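Local atomic coordinates of Glyco_hydro_cc domain-containing protein (PDB entry 6UB0), a protein that probably hydrolyses beta-1,3-glucan as a curdlan-specific exo-glucanase of glycoside hydrolase family 128, and binds laminaribiose. Residues P31-Y36 / I40-M45. Numbering follows the deposited sequence.
Sequences PRPGGY and IEYVPM
Pro33 lies over one face of the Tyr42 ring in a CH-pi contact. Its CB sits 3.5 Å from the ring centroid, only 3° off the ring normal. Pro33 CD adds an apolar contact, 3.6 Å from Tyr42 CE2. The CB of Tyr42 points toward the loop 31-36, and with CG anti to the backbone N (chi1 171°) the ring lies under Pro33.

Polar atoms also come close, but no hydrogen bond joins the two segments. Tyr42 OH is 3.0 Å from Arg32 O. It hydrogen-bonds Asn28 OD1 and, weakly, Glu30 O. Asn28 ND2 bonds Arg32 O, so one amide side chain links both groups. Pro31 O lies at the edge of the Tyr42 ring, in its plane.

The rest is backbone and proline packing. Pro31 O meets Pro44 CB at 3.5 Å, and Pro31 CB lies 3.5 Å from Met45 O. The Met45 side chain is about 7 Å from the bound beta-D-glucopyranose.

The loop after strand 23-27 lies against strand 41-42 and the residues that follow it. Strands 23-27 and 41-42 pair in parallel in the TIM-barrel catalytic core. Val43, Pro44 and Met45 pack on strand 69-71. Arg32 points away from 40-45 and lies on helix 52-64, with a salt bridge from NE to Asp58 OD1.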
loop_
_atom_site.group_PDB
_atom_site.type_symbol
_atom_site.label_atom_id
_atom_site.label_comp_id
_atom_site.label_asym_id
_atom_site.label_seq_id
_atom_site.Cartn_x
_atom_site.Cartn_y
_atom_site.Cartn_z
ATOM N N PRO A 31 -1.131 -0.732 12.938
ATOM C CA PRO A 31 0.110 -0.096 13.386
ATOM C C PRO A 31 1.160 -1.078 13.969
ATOM O O PRO A 31 2.331 -0.690 14.090
ATOM C CB PRO A 31 -0.455 0.900 14.426
ATOM C CG PRO A 31 -1.596 0.130 15.075
ATOM C CD PRO A 31 -2.251 -0.550 13.891
ATOM N N ARG A 32 0.758 -2.275 14.392
ATOM C CA ARG A 32 1.664 -3.262 15.059
ATOM C C ARG A 32 1.595 -4.539 14.235
ATOM O O ARG A 32 0.597 -4.745 13.572
ATOM C CB ARG A 32 1.249 -3.560 16.509
ATOM C CG ARG A 32 1.296 -2.358 17.439
ATOM C CD ARG A 32 2.412 -2.395 18.468
ATOM N NE ARG A 32 2.460 -1.109 19.177
ATOM C CZ ARG A 32 3.432 -0.722 20.003
ATOM N NH1 ARG A 32 4.461 -1.514 20.252
ATOM N NH2 ARG A 32 3.374 0.473 20.574
ATOM N N PRO A 33 2.662 -5.349 14.118
ATOM C CA PRO A 33 2.627 -6.467 13.181
ATOM C C PRO A 33 1.922 -7.755 13.615
ATOM O O PRO A 33 1.689 -8.596 12.759
ATOM C CB PRO A 33 4.123 -6.776 12.975
ATOM C CG PRO A 33 4.756 -6.363 14.275
ATOM C CD PRO A 33 4.005 -5.111 14.664
ATOM N N GLY A 34 1.660 -7.924 14.907
ATOM C CA GLY A 34 1.041 -9.164 15.426
ATOM C C GLY A 34 2.009 -10.341 15.462
ATOM O O GLY A 34 1.571 -11.463 15.609
ATOM N N GLY A 35 3.299 -10.112 15.313
ATOM C CA GLY A 35 4.268 -11.223 15.190
ATOM C C GLY A 35 5.529 -10.748 14.505
ATOM O O GLY A 35 5.762 -9.498 14.512
ATOM N N TYR A 36 6.311 -11.685 13.950
ATOM C CA TYR A 36 7.617 -11.430 13.275
ATOM C C TYR A 36 7.758 -12.392 12.082
ATOM O O TYR A 36 7.285 -13.579 12.094
ATOM C CB TYR A 36 8.758 -11.443 14.316
ATOM C CG TYR A 36 10.145 -11.460 13.719
ATOM C CD1 TYR A 36 10.739 -12.664 13.388
ATOM C CD2 TYR A 36 10.868 -10.297 13.481
ATOM C CE1 TYR A 36 12.003 -12.722 12.829
ATOM C CE2 TYR A 36 12.140 -10.332 12.921
ATOM C CZ TYR A 36 12.690 -11.553 12.551
ATOM O OH TYR A 36 13.928 -11.677 11.976
ATOM N N ILE A 40 12.054 -9.777 6.219
ATOM C CA ILE A 40 11.093 -8.852 5.532
ATOM C C ILE A 40 10.726 -7.690 6.437
ATOM O O ILE A 40 10.604 -7.893 7.657
ATOM C CB ILE A 40 9.878 -9.571 4.949
ATOM C CG1 ILE A 40 9.254 -10.540 5.930
ATOM C CG2 ILE A 40 10.194 -10.248 3.606
ATOM C CD1 ILE A 40 8.098 -11.252 5.334
ATOM N N GLU A 41 10.695 -6.504 5.828
ATOM C CA GLU A 41 10.497 -5.211 6.508
ATOM C C GLU A 41 8.996 -5.101 6.720
ATOM O O GLU A 41 8.298 -5.040 5.738
ATOM C CB GLU A 41 10.981 -4.034 5.676
ATOM C CG GLU A 41 10.736 -2.705 6.366
ATOM C CD GLU A 41 10.989 -1.497 5.489
ATOM O OE1 GLU A 41 11.903 -1.597 4.648
ATOM O OE2 GLU A 41 10.280 -0.464 5.669
ATOM N N TYR A 42 8.554 -5.129 7.972
ATOM C CA TYR A 42 7.168 -4.745 8.325
ATOM C C TYR A 42 7.049 -3.219 8.214
ATOM O O TYR A 42 7.957 -2.434 8.636
ATOM C CB TYR A 42 6.810 -5.210 9.737
ATOM C CG TYR A 42 5.504 -4.664 10.217
ATOM C CD1 TYR A 42 4.325 -5.100 9.632
ATOM C CD2 TYR A 42 5.449 -3.678 11.191
ATOM C CE1 TYR A 42 3.106 -4.618 10.051
ATOM C CE2 TYR A 42 4.224 -3.189 11.613
ATOM C CZ TYR A 42 3.061 -3.639 11.006
ATOM O OH TYR A 42 1.845 -3.174 11.365
ATOM N N VAL A 43 5.918 -2.766 7.667
ATOM C CA VAL A 43 5.643 -1.318 7.545
ATOM C C VAL A 43 4.404 -1.002 8.373
ATOM O O VAL A 43 3.295 -1.388 8.033
ATOM C CB VAL A 43 5.466 -0.895 6.076
ATOM C CG1 VAL A 43 5.202 0.594 5.992
ATOM C CG2 VAL A 43 6.672 -1.287 5.257
ATOM N N PRO A 44 4.546 -0.246 9.485
ATOM C CA PRO A 44 3.374 0.162 10.256
ATOM C C PRO A 44 2.451 1.079 9.454
ATOM O O PRO A 44 2.952 1.817 8.596
ATOM C CB PRO A 44 3.989 0.892 11.464
ATOM C CG PRO A 44 5.387 0.358 11.526
ATOM C CD PRO A 44 5.805 0.157 10.087
ATOM N N MET A 45 1.141 0.947 9.708
ATOM C CA MET A 45 0.106 1.849 9.141
ATOM C C MET A 45 -0.666 2.585 10.237
ATOM O O MET A 45 -1.178 1.964 11.159
ATOM C CB MET A 45 -0.831 1.093 8.208
ATOM C CG MET A 45 -2.049 1.945 7.837
ATOM S SD MET A 45 -3.196 1.122 6.729
ATOM C CE MET A 45 -2.475 1.459 5.131
#